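Local coordinates for lysozyme, putative (Bacillus anthracis, PDB 2WAG), which probably hydrolyses the glycan strands of bacterial peptidoglycan as a lysozyme of glycoside hydrolase family 25, with retention of anomeric configuration, at residues D27-W30 with R31-E34; K58-T61 with N62-T66; Y144-Q147 with E148-D151. All coordinates share one frame; numbering follows the deposited sequence.

Contact 1. Residues D27-W30 with R31-E34; sequences DIDW and RELE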
loop_
_atom_site.group_PDB
_atom_site.type_symbol
_atom_site.label_atom_id
_atom_site.label_comp_id
_atom_site.label_asym_id
_atom_site.label_seq_id
_atom_site.Cartn_x
_atom_site.Cartn_y
_atom_site.Cartn_z
ATOM N N ASP A 27 -11.111 14.367 3.769
ATOM C CA ASP A 27 -12.261 15.090 3.241
ATOM C C ASP A 27 -12.268 14.984 1.717
ATOM O O ASP A 27 -11.387 15.516 1.044
ATOM C CB ASP A 27 -12.151 16.559 3.676
ATOM C CG ASP A 27 -13.437 17.338 3.473
ATOM O OD1 ASP A 27 -14.461 16.753 3.072
ATOM O OD2 ASP A 27 -13.428 18.561 3.734
ATOM N N ILE A 28 -13.265 14.306 1.177
ATOM C CA ILE A 28 -13.338 14.100 -0.253
ATOM C C ILE A 28 -14.301 15.075 -0.899
ATOM O O ILE A 28 -15.420 15.275 -0.420
ATOM C CB ILE A 28 -13.787 12.676 -0.557
ATOM C CG1 ILE A 28 -12.726 11.683 -0.090
ATOM C CG2 ILE A 28 -14.092 12.514 -2.039
ATOM C CD1 ILE A 28 -13.282 10.324 0.124
ATOM N N ASP A 29 -13.849 15.694 -1.986
ATOM C CA ASP A 29 -14.691 16.566 -2.776
ATOM C C ASP A 29 -15.314 15.673 -3.853
ATOM O O ASP A 29 -14.703 15.400 -4.892
ATOM C CB ASP A 29 -13.848 17.675 -3.412
ATOM C CG ASP A 29 -14.679 18.652 -4.235
ATOM O OD1 ASP A 29 -15.808 18.322 -4.636
ATOM O OD2 ASP A 29 -14.191 19.782 -4.476
ATOM N N TRP A 30 -16.522 15.195 -3.589
ATOM C CA TRP A 30 -17.148 14.215 -4.473
ATOM C C TRP A 30 -17.481 14.804 -5.832
ATOM O O TRP A 30 -17.371 14.120 -6.853
ATOM C CB TRP A 30 -18.396 13.607 -3.804
ATOM C CG TRP A 30 -17.985 12.700 -2.681
ATOM C CD1 TRP A 30 -17.930 12.985 -1.347
ATOM C CD2 TRP A 30 -17.482 11.372 -2.828
ATOM N NE1 TRP A 30 -17.444 11.892 -0.652
ATOM C CE2 TRP A 30 -17.171 10.889 -1.542
ATOM C CE3 TRP A 30 -17.264 10.546 -3.931
ATOM C CZ2 TRP A 30 -16.645 9.607 -1.335
ATOM C CZ3 TRP A 30 -16.743 9.278 -3.723
ATOM C CH2 TRP A 30 -16.441 8.819 -2.440
ATOM N N ARG A 31 -17.845 16.081 -5.866
ATOM C CA ARG A 31 -18.118 16.716 -7.150
ATOM C C ARG A 31 -16.858 16.765 -8.022
ATOM O O ARG A 31 -16.928 16.629 -9.244
ATOM C CB ARG A 31 -18.730 18.111 -6.964
ATOM C CG ARG A 31 -18.361 18.821 -5.662
ATOM C CD ARG A 31 -19.268 18.433 -4.467
ATOM N NE ARG A 31 -18.593 17.595 -3.477
ATOM C CZ ARG A 31 -19.066 17.308 -2.256
ATOM N NH1 ARG A 31 -20.262 17.741 -1.870
ATOM N NH2 ARG A 31 -18.367 16.525 -1.450
ATOM N N GLU A 32 -15.702 16.950 -7.395
ATOM C CA GLU A 32 -14.453 16.965 -8.132
ATOM C C GLU A 32 -14.083 15.592 -8.681
ATOM O O GLU A 32 -13.574 15.472 -9.807
ATOM C CB GLU A 32 -13.324 17.536 -7.282
ATOM C CG GLU A 32 -12.142 17.995 -8.116
ATOM C CD GLU A 32 -12.440 19.203 -9.022
ATOM O OE1 GLU A 32 -13.478 19.868 -8.874
ATOM O OE2 GLU A 32 -11.613 19.485 -9.912
ATOM N N LEU A 33 -14.356 14.535 -7.911
ATOM C CA LEU A 33 -14.153 13.178 -8.450
ATOM C C LEU A 33 -15.078 12.903 -9.624
ATOM O O LEU A 33 -14.679 12.289 -10.629
ATOM C CB LEU A 33 -14.314 12.088 -7.378
ATOM C CG LEU A 33 -13.231 12.043 -6.299
ATOM C CD1 LEU A 33 -13.583 10.997 -5.227
ATOM C CD2 LEU A 33 -11.861 11.756 -6.903
ATOM N N GLU A 34 -16.328 13.332 -9.494
ATOM C CA GLU A 34 -17.283 13.158 -10.578
ATOM C C GLU A 34 -16.778 13.832 -11.867
ATOM O O GLU A 34 -16.906 13.282 -12.955
ATOM C CB GLU A 34 -18.641 13.714 -10.154
ATOM C CG GLU A 34 -19.705 13.643 -11.225
ATOM C CD GLU A 34 -21.042 14.131 -10.738
ATOM O OE1 GLU A 34 -21.111 15.167 -10.056
ATOM O OE2 GLU A 34 -22.035 13.443 -11.031
#
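The indole of Trp30 meets Arg31 and Leu33 differently: NH2 of the guanidinium sits at the ring edge, near its plane, while Leu33 CD1 approaches obliquely, 3.9 Å from Trp30 CZ3. One face of the indole carries Ile28 CG2 in the conformer described, 3.5 Å above the plane and over the ring centre. That methyl also touches Leu33 CD1 at 3.6 Å, so Ile28, Trp30 and Leu33 form a small apolar cluster. The Arg31 guanidinium receives Ile28 O and Asp29 OD1 at its own edge. Arg31 NE and Asp29 OD1 (3.1 Å) form a salt bridge whose hydrogen bond is weak, as is the bond from Arg31 NH2 to Ile28 O. Both belong to one of two arginine conformers, whose strained placement makes them doubtful.

Here Asp29 is the N-cap of helix 30-34, which follows strand 17-21 and its loop. With CG anti to the backbone N (chi1 -179°), Asp29 turns OD1 to the first turn, where Glu32 N donates to it at 3.1 Å from above the carboxylate plane. Asp29 O accepts from Leu33 N (3.2 Å), and Trp30 O from Glu34 N (2.9 Å). Tyr194 takes up the remaining carboxylate oxygen of Asp29 through its hydroxyl and Glu32 OE2 through its backbone N, whereas Trp30 NE1 donates to Asn59 OD1 on helix 56-64.

Contact 2. Residues K58-T61 with N62-T66; sequences KNWT and NANKT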
loop_
_atom_site.group_PDB
_atom_site.type_symbol
_atom_site.label_atom_id
_atom_site.label_comp_id
_atom_site.label_asym_id
_atom_site.label_seq_id
_atom_site.Cartn_x
_atom_site.Cartn_y
_atom_site.Cartn_z
ATOM N N LYS A 58 -20.975 10.906 6.181
ATOM C CA LYS A 58 -20.695 12.085 5.361
ATOM C C LYS A 58 -20.419 11.688 3.908
ATOM O O LYS A 58 -20.950 12.298 2.971
ATOM C CB LYS A 58 -19.517 12.870 5.962
ATOM C CG LYS A 58 -18.918 13.950 5.062
ATOM C CD LYS A 58 -17.775 14.717 5.740
ATOM C CE LYS A 58 -16.525 13.865 5.915
ATOM N NZ LYS A 58 -15.299 14.725 5.918
ATOM N N ASN A 59 -19.583 10.664 3.714
ATOM C CA ASN A 59 -19.265 10.237 2.359
ATOM C C ASN A 59 -20.493 9.702 1.637
ATOM O O ASN A 59 -20.709 9.982 0.456
ATOM C CB ASN A 59 -18.173 9.177 2.359
ATOM C CG ASN A 59 -16.778 9.766 2.520
ATOM O OD1 ASN A 59 -16.509 10.888 2.073
ATOM N ND2 ASN A 59 -15.882 9.006 3.146
ATOM N N TRP A 60 -21.299 8.911 2.342
ATOM C CA TRP A 60 -22.496 8.365 1.715
ATOM C C TRP A 60 -23.423 9.482 1.253
ATOM O O TRP A 60 -23.891 9.489 0.115
ATOM C CB TRP A 60 -23.211 7.453 2.711
ATOM C CG TRP A 60 -24.459 6.809 2.192
ATOM C CD1 TRP A 60 -25.739 7.206 2.430
ATOM C CD2 TRP A 60 -24.546 5.630 1.380
ATOM N NE1 TRP A 60 -26.620 6.364 1.806
ATOM C CE2 TRP A 60 -25.920 5.377 1.161
ATOM C CE3 TRP A 60 -23.601 4.771 0.810
ATOM C CZ2 TRP A 60 -26.373 4.302 0.388
ATOM C CZ3 TRP A 60 -24.048 3.693 0.047
ATOM C CH2 TRP A 60 -25.425 3.468 -0.158
ATOM N N THR A 61 -23.666 10.439 2.133
ATOM C CA THR A 61 -24.554 11.540 1.783
ATOM C C THR A 61 -23.976 12.322 0.601
ATOM O O THR A 61 -24.667 12.601 -0.380
ATOM C CB THR A 61 -24.727 12.476 2.974
ATOM O OG1 THR A 61 -25.361 11.754 4.040
ATOM C CG2 THR A 61 -25.574 13.684 2.578
ATOM N N ASN A 62 -22.701 12.674 0.675
ATOM C CA ASN A 62 -22.152 13.565 -0.351
ATOM C C ASN A 62 -21.995 12.854 -1.685
ATOM O O ASN A 62 -22.280 13.432 -2.746
ATOM C CB ASN A 62 -20.822 14.168 0.091
ATOM C CG ASN A 62 -20.986 15.149 1.247
ATOM O OD1 ASN A 62 -22.097 15.619 1.503
ATOM N ND2 ASN A 62 -19.893 15.465 1.941
ATOM N N ALA A 63 -21.561 11.594 -1.661
ATOM C CA ALA A 63 -21.378 10.896 -2.926
ATOM C C ALA A 63 -22.720 10.689 -3.618
ATOM O O ALA A 63 -22.831 10.779 -4.829
ATOM C CB ALA A 63 -20.664 9.563 -2.707
ATOM N N ASN A 64 -23.760 10.437 -2.834
ATOM C CA ASN A 64 -25.083 10.193 -3.405
ATOM C C ASN A 64 -25.729 11.441 -3.997
ATOM O O ASN A 64 -26.694 11.317 -4.751
ATOM C CB ASN A 64 -26.020 9.502 -2.395
ATOM C CG ASN A 64 -25.776 8.007 -2.326
ATOM O OD1 ASN A 64 -25.208 7.488 -1.349
ATOM N ND2 ASN A 64 -26.161 7.316 -3.355
ATOM N N LYS A 65 -25.199 12.619 -3.671
ATOM C CA LYS A 65 -25.685 13.865 -4.307
ATOM C C LYS A 65 -25.197 13.999 -5.747
ATOM O O LYS A 65 -25.742 14.794 -6.522
ATOM C CB LYS A 65 -25.277 15.103 -3.507
ATOM C CG LYS A 65 -26.021 15.250 -2.193
ATOM C CD LYS A 65 -25.506 16.419 -1.370
ATOM C CE LYS A 65 -26.215 16.461 -0.017
ATOM N NZ LYS A 65 -25.998 17.730 0.730
ATOM N N THR A 66 -24.147 13.260 -6.094
ATOM C CA THR A 66 -23.614 13.285 -7.455
ATOM C C THR A 66 -24.378 12.294 -8.331
ATOM O O THR A 66 -25.308 11.617 -7.858
ATOM C CB THR A 66 -22.098 12.921 -7.490
ATOM O OG1 THR A 66 -21.927 11.510 -7.304
ATOM C CG2 THR A 66 -21.284 13.709 -6.438
#
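Asn62 and Ala63 pack back on the carbonyls of Lys58 and Asn59 in the last turns of helix 56-64, an alpha-helix lying on the outside of the barrel-like sheet expected of a family in the TIM-barrel clan. The tight part is the backbone and the buried flank. Asn62 N donates to Lys58 O at 2.9 Å, and Ala63 N reaches Asn59 O at 2.8 Å with an N-H...O angle of 162°. The Ala63 methyl presses on that same carbonyl, CB lying 3.2 Å from Asn59 O, and on its inward side it meets Ile43 and Val70 of the sheet; it also touches Trp30 of helix 30-34. Asn59 points away from the later turn and packs on Ile43. Asn62 faces helix 30-34, packing on Trp30 and Arg31, and its amide merely brushes Lys58 CG, the two side chains crossing at an angle.

Trp60 and Asn64 stand one turn apart beside this flank. One end of the Asn64 amide lies over a face of the indole, the two planes 63° apart, while Asn64 N donates to Trp60 O. Trp60 CG is anti to the backbone N (chi1 -179°), which sets the position of the ring, and chi2 of -100° turns its face to Asn64.

The exposed side is looser. Thr61 and Lys65 run alongside each other in the same direction, yet touch lightly, Thr61 CG2 being 3.9 Å from Lys65 CE, and the bond from Lys65 N to Thr61 O is weak. The hydroxyl of Thr61 turns back to Ser57 O. Thr66 OG1 is also hydrogen-bonded to Met68 N, and Ala63 O receives two donors from Thr66: the backbone N at 3.1 Å and OG1 at 2.7 Å, the latter in the carbonyl plane.

Contact 3. Residues Y144-Q147 with E148-D151; sequences YATQ and EAYD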
loop_
_atom_site.group_PDB
_atom_site.type_symbol
_atom_site.label_atom_id
_atom_site.label_comp_id
_atom_site.label_asym_id
_atom_site.label_seq_id
_atom_site.Cartn_x
_atom_site.Cartn_y
_atom_site.Cartn_z
ATOM N N TYR A 144 -14.545 -8.456 -2.234
ATOM C CA TYR A 144 -13.231 -7.912 -2.568
ATOM C C TYR A 144 -12.197 -8.751 -1.859
ATOM O O TYR A 144 -12.371 -9.091 -0.679
ATOM C CB TYR A 144 -13.119 -6.476 -2.074
ATOM C CG TYR A 144 -11.701 -5.931 -2.129
ATOM C CD1 TYR A 144 -11.223 -5.248 -3.252
ATOM C CD2 TYR A 144 -10.837 -6.107 -1.039
ATOM C CE1 TYR A 144 -9.918 -4.744 -3.277
ATOM C CE2 TYR A 144 -9.530 -5.630 -1.064
ATOM C CZ TYR A 144 -9.082 -4.932 -2.172
ATOM O OH TYR A 144 -7.802 -4.419 -2.158
ATOM N N ALA A 145 -11.132 -9.036 -2.539
ATOM C CA ALA A 145 -10.009 -9.757 -1.934
ATOM C C ALA A 145 -8.682 -9.374 -2.543
ATOM O O ALA A 145 -8.644 -9.011 -3.666
ATOM C CB ALA A 145 -10.199 -11.270 -2.072
ATOM N N THR A 146 -7.636 -9.518 -1.742
ATOM C CA THR A 146 -6.278 -9.512 -2.274
ATOM C C THR A 146 -5.977 -10.896 -2.878
ATOM O O THR A 146 -6.699 -11.884 -2.630
ATOM C CB THR A 146 -5.288 -9.238 -1.147
ATOM O OG1 THR A 146 -5.476 -10.251 -0.151
ATOM C CG2 THR A 146 -5.502 -7.836 -0.553
ATOM N N GLN A 147 -4.907 -10.995 -3.659
ATOM C CA GLN A 147 -4.518 -12.269 -4.241
ATOM C C GLN A 147 -4.339 -13.356 -3.181
ATOM O O GLN A 147 -4.825 -14.475 -3.343
ATOM C CB GLN A 147 -3.231 -12.101 -5.066
ATOM C CG GLN A 147 -2.818 -13.348 -5.857
ATOM C CD GLN A 147 -1.408 -13.244 -6.428
ATOM O OE1 GLN A 147 -0.482 -12.787 -5.756
ATOM N NE2 GLN A 147 -1.240 -13.679 -7.665
ATOM N N GLU A 148 -3.640 -13.027 -2.103
ATOM C CA GLU A 148 -3.376 -14.045 -1.084
ATOM C C GLU A 148 -4.661 -14.502 -0.395
ATOM O O GLU A 148 -4.852 -15.706 -0.157
ATOM C CB GLU A 148 -2.334 -13.534 -0.077
ATOM C CG GLU A 148 -0.947 -13.405 -0.712
ATOM C CD GLU A 148 0.120 -12.991 0.246
ATOM O OE1 GLU A 148 -0.190 -12.260 1.214
ATOM O OE2 GLU A 148 1.289 -13.392 0.020
ATOM N N ALA A 149 -5.541 -13.558 -0.068
ATOM C CA ALA A 149 -6.799 -13.933 0.556
ATOM C C ALA A 149 -7.695 -14.689 -0.428
ATOM O O ALA A 149 -8.383 -15.645 -0.043
ATOM C CB ALA A 149 -7.496 -12.701 1.145
ATOM N N TYR A 150 -7.697 -14.271 -1.691
ATOM C CA TYR A 150 -8.470 -14.978 -2.684
ATOM C C TYR A 150 -7.983 -16.425 -2.757
ATOM O O TYR A 150 -8.781 -17.372 -2.699
ATOM C CB TYR A 150 -8.335 -14.299 -4.053
ATOM C CG TYR A 150 -9.212 -14.951 -5.096
ATOM C CD1 TYR A 150 -10.531 -14.536 -5.258
ATOM C CD2 TYR A 150 -8.748 -15.994 -5.903
ATOM C CE1 TYR A 150 -11.361 -15.135 -6.189
ATOM C CE2 TYR A 150 -9.568 -16.593 -6.852
ATOM C CZ TYR A 150 -10.887 -16.168 -6.980
ATOM O OH TYR A 150 -11.702 -16.754 -7.921
ATOM N N ASP A 151 -6.677 -16.620 -2.884
ATOM C CA ASP A 151 -6.170 -17.979 -3.087
ATOM C C ASP A 151 -6.453 -18.890 -1.897
ATOM O O ASP A 151 -6.684 -20.083 -2.074
ATOM C CB ASP A 151 -4.677 -17.943 -3.414
ATOM C CG ASP A 151 -4.401 -17.395 -4.805
ATOM O OD1 ASP A 151 -5.348 -17.238 -5.611
ATOM O OD2 ASP A 151 -3.211 -17.143 -5.084
#
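Ala145 and Tyr150 face each other across the turn from strand to helix, their CB atoms 4.1 Å apart; Ala149 CB stands slightly farther from the Ala145 methyl, at 4.4 Å. The Tyr150 ring swings away from this meeting point: CG is anti to the backbone N (chi1 -176°), which sends the phenol out to Asp176, to which its hydroxyl is hydrogen-bonded. A magnesium ion, whose site includes Ile154 and Ala157, lies close to the Tyr150 side chain. Gln147 and Asp151, one turn apart, cross at an angle, and in the glutamine conformer described their side chains come closest at Gln147 CG and Asp151 OD2, 3.9 Å apart. Asp151 uses its other oxygen, OD1, on Ser175, and Glu148 points outward to a salt bridge with Lys113.

Strand 142-145, helix 147-154 and strand 162-166 form a beta-alpha-beta unit, and Thr146 is the N-cap at its first junction. Its OG1 lies between the backbone N and the carbonyl carbon (chi1 58°), facing the first turn, where it accepts a weak bond from Ala149 N at 3.3 Å and touches Ala149 CB at 3.4 Å. Thr146 O takes Tyr150 N at 2.8 Å, nearly in line with the carbonyl, and Gln147 O takes Asp151 N at 2.9 Å. The hydroxyl thus offers a weak acceptor to an N-H of the first helical turn, a cap that adds no charge.

Overall arrangement
Contacts 1 and 2 are neighbours, their centres about 9 Å apart on the same side of the chain's centre: helix 30-34 and helix 56-64 meet through Trp30, whose CD1 lies 3.4 Å from Asn62 CB, while a long, weak ion pair joins Asp27 to Lys58. Contact 3 lies on the opposite side of the chain's centre, its centre about 29 Å from either. All three are partly buried, though contact 3 has the most buried residues. Two are helix starts: contact 1 is capped by a carboxylate, with an arginine nearby in one conformer, contact 3 by a threonine hydroxyl. Contact 2 instead covers a helix's last turns, where main-chain bonds predominate and no salt bridge spans the segments.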